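Local coordinates for putative molybdenum cofactor biosynthesis protein (Corynebacterium diphtheriae, PDB 2G2C) that probably binds molybdopterin in the biosynthesis of the molybdenum cofactor, although its function has not been established, at residues E100-Q105 with G122-T127; F72-G77 with L135-P140; H5-I10 with S42-S47. All coordinates share one frame; numbering follows the deposited sequence.

Contact 1: residues E100-Q105 with G122-T127; sequences EGLEQQ and GIVGVT
In the antiparallel part of the mixed sheet, where strand 124-126 lies between 135-139 and 97-98, the first turns of helix 100-109 are tied to the strand by one glutamate. Glu-103 leaves the helix with CG anti to its carbonyl carbon (chi1 -58°) and an extended chain beyond, so that its carboxylate reaches the start of the strand. There OE2 accepts the backbone N-H of Val-124 at 2.9 Å from N in a nearly straight bond (167°). The donor stands above the carboxylate plane, 32° out of it. The same oxygen forms a salt bridge with NE of Arg-98, whose positive charge should favour the ionised acid. OE2 also lies against CB of Ile-123, at 3.3 Å. The second oxygen is held through solvent: water 1 donates to Glu-103 OE1 and, at 2.8 Å, to Gly-122 O. Both carboxylate oxygens are thus engaged, which should fix the rotation of the group. Apolar packing is slighter. The CG methylene of Glu-103 slides past CG2 of Val-124 in the opposite direction, 4.0 Å apart, while the Leu-102 and Val-124 side chains cross at about a right angle, CD1 meeting CG1 at 4.2 Å. Leu-102 continues onto Ile-153 of helix 143-153, and Val-124, hydrogen-bonded through its backbone to Cys-99, touches Leu-135 and Val-137 of strand 135-139.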
# COMPACT_ATOMS: atom_id res chain seq x y z
N GLU A 100 0.82 -11.38 -8.23
CA GLU A 100 1.82 -10.95 -9.23
C GLU A 100 1.21 -10.47 -10.54
O GLU A 100 1.79 -9.60 -11.19
CB GLU A 100 2.87 -12.04 -9.46
CG GLU A 100 3.62 -12.28 -8.18
CD GLU A 100 4.75 -13.24 -8.31
OE1 GLU A 100 5.56 -13.11 -9.27
OE2 GLU A 100 4.83 -14.11 -7.40
N GLY A 101 0.03 -11.00 -10.87
CA GLY A 101 -0.76 -10.55 -12.04
C GLY A 101 -1.07 -9.06 -11.88
O GLY A 101 -0.96 -8.29 -12.82
N LEU A 102 -1.50 -8.65 -10.68
CA LEU A 102 -1.81 -7.23 -10.48
C LEU A 102 -0.54 -6.37 -10.60
O LEU A 102 -0.58 -5.29 -11.22
CB LEU A 102 -2.49 -7.02 -9.13
CG LEU A 102 -3.87 -7.68 -8.95
CD1 LEU A 102 -4.49 -7.43 -7.54
CD2 LEU A 102 -4.83 -7.26 -10.03
N GLU A 103 0.57 -6.81 -10.00
CA GLU A 103 1.84 -6.12 -10.21
C GLU A 103 2.16 -5.95 -11.69
O GLU A 103 2.63 -4.91 -12.12
CB GLU A 103 3.00 -6.91 -9.58
CG GLU A 103 2.76 -7.10 -8.07
CD GLU A 103 3.76 -8.00 -7.39
OE1 GLU A 103 4.79 -8.35 -8.02
OE2 GLU A 103 3.50 -8.35 -6.21
N GLN A 104 1.97 -7.03 -12.43
CA GLN A 104 2.25 -7.02 -13.86
C GLN A 104 1.33 -6.05 -14.60
O GLN A 104 1.80 -5.33 -15.51
CB GLN A 104 2.17 -8.45 -14.42
CG GLN A 104 3.33 -9.29 -13.87
CD GLN A 104 3.22 -10.72 -14.27
OE1 GLN A 104 2.60 -11.04 -15.29
NE2 GLN A 104 3.85 -11.61 -13.49
N GLN A 105 0.05 -6.01 -14.22
CA GLN A 105 -0.92 -5.10 -14.86
C GLN A 105 -0.56 -3.65 -14.58
O GLN A 105 -0.72 -2.79 -15.43
CB GLN A 105 -2.35 -5.39 -14.39
CG GLN A 105 -2.92 -6.67 -14.95
CD GLN A 105 -4.43 -6.77 -14.82
OE1 GLN A 105 -5.12 -7.26 -15.73
NE2 GLN A 105 -4.97 -6.32 -13.68
N GLY A 122 7.72 -2.52 -6.11
CA GLY A 122 6.57 -2.61 -5.20
C GLY A 122 5.79 -3.87 -5.43
O GLY A 122 5.59 -4.26 -6.59
N ILE A 123 5.35 -4.51 -4.32
CA ILE A 123 4.56 -5.73 -4.45
C ILE A 123 3.09 -5.52 -4.06
O ILE A 123 2.73 -4.49 -3.47
CB ILE A 123 5.20 -6.95 -3.73
CG1 ILE A 123 5.29 -6.67 -2.24
CG2 ILE A 123 6.57 -7.24 -4.36
CD1 ILE A 123 5.70 -7.90 -1.43
N VAL A 124 2.27 -6.51 -4.40
CA VAL A 124 0.86 -6.56 -3.99
C VAL A 124 0.61 -7.95 -3.46
O VAL A 124 1.02 -8.93 -4.08
CB VAL A 124 -0.13 -6.33 -5.19
CG1 VAL A 124 -1.58 -6.39 -4.72
CG2 VAL A 124 0.18 -4.96 -5.85
N GLY A 125 -0.08 -8.05 -2.34
CA GLY A 125 -0.39 -9.40 -1.85
C GLY A 125 -1.36 -9.37 -0.72
O GLY A 125 -1.69 -8.27 -0.21
N VAL A 126 -1.78 -10.56 -0.26
CA VAL A 126 -2.68 -10.61 0.91
C VAL A 126 -2.01 -11.34 2.07
O VAL A 126 -1.10 -12.13 1.85
CB VAL A 126 -4.04 -11.32 0.58
CG1 VAL A 126 -4.84 -10.54 -0.44
CG2 VAL A 126 -3.82 -12.73 0.04
N THR A 127 -2.48 -11.04 3.29
CA THR A 127 -1.81 -11.57 4.49
C THR A 127 -2.40 -12.89 4.96
O THR A 127 -1.93 -13.48 5.93
CB THR A 127 -1.88 -10.61 5.67
OG1 THR A 127 -3.27 -10.44 6.00
CG2 THR A 127 -1.17 -9.27 5.33
O HOH W 1 6.54 -5.98 -8.57

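Contact 2: residues F72-G77 with L135-P140; sequences FIITAG and LIVNAP
Thr-75 holds OG1 between its backbone N and carbonyl carbon (chi1 64°), the crowded position, while Asn-138 has CG anti to the carbonyl carbon (chi1 -63°); the two side chains therefore lie alongside each other, pointing the same way. Asn-138 ND2 donates to Thr-75 OG1 at 2.9 Å in a bent bond (135° at the hydrogen), with the hydroxyl tilted out of the amide plane. ND2 also bonds Thr-91 OG1, and OD1 accepts from Ile-123 N, so both ends of this buried amide are held. OG1 of Thr-75 in turn donates to water 2, 2.6 Å from it, and this water donates to Gly-77 O and Ala-139 O, joining the two strand ends. On the opposite face, Phe-72 and Leu-135 both send CG anti to N and run side by side, CD1 of the ring 3.8 Å from CD2 of the leucine. CG2 of Val-137 comes to the ring edge at CE1, 3.9 Å away, and its other methyl, CG1, meets CD1 of Ile-74. Between the two layers of side chains runs a regular parallel ladder from Phe-72/Leu-135 to Ala-76/Ala-139. It opens with Ile-73 N to Leu-135 O and closes with Gly-77 N to Ala-139 O, each 2.9 Å. At Gly-77, near a bound sodium ion, begins a glycine-rich loop that in relatives contributes to the molybdopterin pocket. Strands 72-76 and 135-139 form the centre of the sheet: helices 26-34 and 143-153 cover the face of Phe-72, Ile-74 and Val-137, and helix 87-92 packs on that of Thr-75, Ile-136 and Asn-138.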
# COMPACT_ATOMS: atom_id res chain seq x y z
N PHE A 72 -6.92 -3.04 4.34
CA PHE A 72 -6.33 -2.53 3.10
C PHE A 72 -5.26 -1.57 3.54
O PHE A 72 -5.55 -0.62 4.28
CB PHE A 72 -7.38 -1.82 2.23
CG PHE A 72 -6.79 -1.18 1.01
CD1 PHE A 72 -6.06 -1.93 0.11
CD2 PHE A 72 -6.91 0.19 0.77
CE1 PHE A 72 -5.47 -1.34 -1.03
CE2 PHE A 72 -6.32 0.78 -0.37
CZ PHE A 72 -5.62 0.02 -1.26
N ILE A 73 -4.02 -1.85 3.16
CA ILE A 73 -2.90 -1.01 3.52
C ILE A 73 -2.21 -0.63 2.25
O ILE A 73 -1.85 -1.52 1.46
CB ILE A 73 -1.90 -1.79 4.43
CG1 ILE A 73 -2.60 -2.18 5.74
CG2 ILE A 73 -0.65 -0.93 4.67
CD1 ILE A 73 -1.76 -3.06 6.69
N ILE A 74 -2.06 0.68 2.02
CA ILE A 74 -1.34 1.12 0.81
C ILE A 74 -0.13 1.95 1.27
O ILE A 74 -0.28 2.84 2.10
CB ILE A 74 -2.26 1.87 -0.17
CG1 ILE A 74 -1.46 2.21 -1.47
CG2 ILE A 74 -2.88 3.08 0.47
CD1 ILE A 74 -2.34 2.32 -2.73
N THR A 75 1.05 1.61 0.76
CA THR A 75 2.27 2.35 1.05
C THR A 75 2.61 3.18 -0.19
O THR A 75 2.25 2.82 -1.33
CB THR A 75 3.46 1.42 1.38
OG1 THR A 75 3.81 0.61 0.24
CG2 THR A 75 3.10 0.49 2.56
N ALA A 76 3.34 4.27 0.02
CA ALA A 76 3.81 5.09 -1.10
C ALA A 76 5.25 5.38 -0.84
O ALA A 76 5.54 6.07 0.15
CB ALA A 76 2.97 6.40 -1.19
N GLY A 77 6.15 4.90 -1.71
CA GLY A 77 7.55 5.18 -1.55
C GLY A 77 8.39 4.01 -1.06
O GLY A 77 7.88 3.00 -0.57
N LEU A 135 -5.20 -6.84 2.39
CA LEU A 135 -4.52 -6.62 1.12
C LEU A 135 -3.52 -5.48 1.30
O LEU A 135 -3.89 -4.43 1.82
CB LEU A 135 -5.55 -6.17 0.09
CG LEU A 135 -5.02 -5.72 -1.27
CD1 LEU A 135 -4.37 -6.90 -2.05
CD2 LEU A 135 -6.18 -5.10 -2.05
N ILE A 136 -2.26 -5.68 0.93
CA ILE A 136 -1.24 -4.65 1.04
C ILE A 136 -0.77 -4.35 -0.38
O ILE A 136 -0.51 -5.29 -1.17
CB ILE A 136 -0.06 -5.12 1.91
CG1 ILE A 136 -0.56 -5.60 3.28
CG2 ILE A 136 0.98 -3.99 2.09
CD1 ILE A 136 0.54 -6.08 4.17
N VAL A 137 -0.65 -3.05 -0.69
CA VAL A 137 -0.25 -2.60 -2.04
C VAL A 137 0.86 -1.58 -1.85
O VAL A 137 0.70 -0.61 -1.09
CB VAL A 137 -1.44 -1.88 -2.74
CG1 VAL A 137 -1.00 -1.15 -4.02
CG2 VAL A 137 -2.55 -2.87 -3.06
N ASN A 138 2.00 -1.82 -2.52
CA ASN A 138 3.11 -0.84 -2.54
C ASN A 138 3.01 0.04 -3.78
O ASN A 138 3.15 -0.47 -4.90
CB ASN A 138 4.47 -1.55 -2.66
CG ASN A 138 4.81 -2.46 -1.49
OD1 ASN A 138 5.60 -3.37 -1.69
ND2 ASN A 138 4.29 -2.19 -0.29
N ALA A 139 2.77 1.34 -3.59
CA ALA A 139 2.85 2.29 -4.71
C ALA A 139 4.16 3.06 -4.70
O ALA A 139 4.83 3.17 -3.68
CB ALA A 139 1.69 3.28 -4.64
N PRO A 140 4.56 3.60 -5.86
CA PRO A 140 5.72 4.50 -5.89
C PRO A 140 5.45 5.80 -5.13
O PRO A 140 4.31 6.04 -4.71
CB PRO A 140 5.92 4.80 -7.39
CG PRO A 140 5.13 3.69 -8.11
CD PRO A 140 3.97 3.37 -7.20
O HOH W 2 5.48 1.73 -1.47

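Contact 3: residues H5-I10 with S42-S47; sequences HIKSAI and SYELIS
Backbone hydrogen bonds carry most of the pairing between strands 5-13 and 42-51, which run parallel but strongly twisted, their axes 44° apart over these residues. Ile-6 and Ser-8 are each bonded to the other strand through both N and O: Ile-6 N donates to Ser-42 O and Ile-6 O receives Glu-44 N, then Ser-8 N donates to Glu-44 O and Ser-8 O receives Ile-46 N at 2.8 Å. From there the pairing slips by one: Ile-46 is the extra residue of a beta bulge, and Ile-10 N is met by Ser-47 O at 3.0 Å. Water 3 bridges Ile-10 O and Ser-47 OG, 2.6 Å from the hydroxyl. Ser-8 OG turns back to its own strand, donating to Ile-6 O at 2.9 Å from above the carbonyl plane, so that this carbonyl is gripped by two donors.

The two strands are the halves of a beta-alpha-beta crossover, with helix 26-34 between them in the chain, and 42-51 is the border strand of the sheet.

Polar and charged groups gather on the face of His-5, Lys-7 and Glu-44. The glutamate extends with CG anti to N (chi1 -176°), and its OE1 forms a salt bridge with Lys-7 NZ, 3.0 Å away, although the hydrogen bond itself is weak. Lys-7, bent at chi2 and chi4, lies alongside it. His-5 ND1 adds a weak bond to the same oxygen at 3.5 Å, its ring nearly perpendicular to the carboxylate (79°).

Apolar and edge contacts fill the rest. Ser-8 OG sits in the plane of the Tyr-43 ring, 3.4 Å from CD1. CD1 of Leu-45 packs against CG1 of Ile-10 at 3.7 Å, the two chains crossing at about a right angle. CG2 of Ile-46 meets CG of Lys-7, also crosswise.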
# COMPACT_ATOMS: atom_id res chain seq x y z
N HIS A 5 -17.54 -1.49 4.44
CA HIS A 5 -16.51 -0.54 4.86
C HIS A 5 -15.19 -1.28 4.93
O HIS A 5 -15.06 -2.28 5.67
CB HIS A 5 -16.79 -0.01 6.26
CG HIS A 5 -17.56 1.27 6.29
ND1 HIS A 5 -17.09 2.39 6.94
CD2 HIS A 5 -18.77 1.59 5.79
CE1 HIS A 5 -17.99 3.36 6.83
NE2 HIS A 5 -19.02 2.90 6.13
N ILE A 6 -14.20 -0.79 4.19
CA ILE A 6 -12.89 -1.42 4.21
C ILE A 6 -11.99 -0.57 5.10
O ILE A 6 -11.64 0.57 4.74
CB ILE A 6 -12.30 -1.52 2.77
CG1 ILE A 6 -13.24 -2.33 1.84
CG2 ILE A 6 -10.87 -2.09 2.81
CD1 ILE A 6 -12.81 -2.33 0.35
N LYS A 7 -11.64 -1.10 6.26
CA LYS A 7 -10.73 -0.38 7.16
C LYS A 7 -9.37 -0.29 6.49
O LYS A 7 -8.77 -1.31 6.12
CB LYS A 7 -10.63 -1.06 8.53
CG LYS A 7 -11.75 -0.69 9.50
CD LYS A 7 -13.06 -1.33 9.11
CE LYS A 7 -14.16 -0.94 10.08
NZ LYS A 7 -15.45 -0.83 9.35
N SER A 8 -8.90 0.95 6.34
CA SER A 8 -7.74 1.23 5.50
C SER A 8 -6.66 2.00 6.21
O SER A 8 -6.95 2.81 7.10
CB SER A 8 -8.11 1.96 4.21
OG SER A 8 -9.14 1.27 3.51
N ALA A 9 -5.42 1.79 5.78
CA ALA A 9 -4.28 2.55 6.31
C ALA A 9 -3.40 3.01 5.20
O ALA A 9 -3.14 2.27 4.21
CB ALA A 9 -3.46 1.72 7.33
N ILE A 10 -2.90 4.23 5.36
CA ILE A 10 -1.90 4.77 4.43
C ILE A 10 -0.56 4.91 5.14
O ILE A 10 -0.51 5.41 6.30
CB ILE A 10 -2.35 6.14 3.85
CG1 ILE A 10 -3.63 5.94 3.00
CG2 ILE A 10 -1.16 6.87 3.16
CD1 ILE A 10 -4.34 7.23 2.61
N SER A 42 -16.94 1.25 0.54
CA SER A 42 -16.32 2.49 0.97
C SER A 42 -15.01 2.19 1.70
O SER A 42 -14.87 1.14 2.31
CB SER A 42 -17.31 3.23 1.89
OG SER A 42 -16.79 4.46 2.35
N TYR A 43 -14.06 3.13 1.67
CA TYR A 43 -12.83 3.02 2.44
C TYR A 43 -12.97 3.85 3.70
O TYR A 43 -13.33 5.04 3.63
CB TYR A 43 -11.62 3.52 1.65
CG TYR A 43 -11.35 2.74 0.41
CD1 TYR A 43 -10.51 1.61 0.44
CD2 TYR A 43 -11.92 3.10 -0.79
CE1 TYR A 43 -10.27 0.87 -0.72
CE2 TYR A 43 -11.69 2.38 -1.94
CZ TYR A 43 -10.85 1.27 -1.90
OH TYR A 43 -10.60 0.53 -3.02
N GLU A 44 -12.67 3.24 4.84
CA GLU A 44 -12.63 3.94 6.11
C GLU A 44 -11.17 4.07 6.55
O GLU A 44 -10.55 3.08 7.02
CB GLU A 44 -13.43 3.16 7.18
CG GLU A 44 -13.47 3.91 8.50
CD GLU A 44 -14.01 3.09 9.66
OE1 GLU A 44 -14.69 2.08 9.42
OE2 GLU A 44 -13.74 3.48 10.82
N LEU A 45 -10.61 5.26 6.37
CA LEU A 45 -9.20 5.47 6.73
C LEU A 45 -9.00 5.51 8.24
O LEU A 45 -9.36 6.51 8.89
CB LEU A 45 -8.66 6.76 6.10
CG LEU A 45 -7.16 7.00 6.23
CD1 LEU A 45 -6.37 5.97 5.43
CD2 LEU A 45 -6.88 8.38 5.72
N ILE A 46 -8.46 4.45 8.81
CA ILE A 46 -8.28 4.38 10.26
C ILE A 46 -6.95 4.91 10.75
O ILE A 46 -6.78 5.20 11.93
CB ILE A 46 -8.58 2.97 10.80
CG1 ILE A 46 -7.45 2.00 10.42
CG2 ILE A 46 -9.99 2.54 10.32
CD1 ILE A 46 -7.50 0.65 11.18
N SER A 47 -6.00 5.04 9.82
CA SER A 47 -4.64 5.43 10.14
C SER A 47 -3.96 6.04 8.92
O SER A 47 -4.13 5.50 7.83
CB SER A 47 -3.86 4.18 10.58
OG SER A 47 -2.50 4.47 10.84
O HOH W 3 -1.01 3.88 8.76

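How the contacts relate
All three contacts belong to one mixed sheet. Contact 2 is its buried core, about 1 Å from the centre of the chain, where regular pairing and apolar side chains prevail. Contacts 1 and 3 are only partly buried and lie toward the two borders, their centres about 19 Å apart, and each uses a glutamate: one to receive a strand N-H, the other to pair with a lysine and, weakly, a histidine. Contact 2 touches both. Gly-125 O lies 2.9 Å from Ile-136 N, and Phe-72 O lies 2.8 Å from Ala-9 N, so strands 5-13, 72-76, 135-139 and 124-126 are consecutive, with 42-51 at one border and 97-98 at the other. Contact 1 alone joins a helix to a strand.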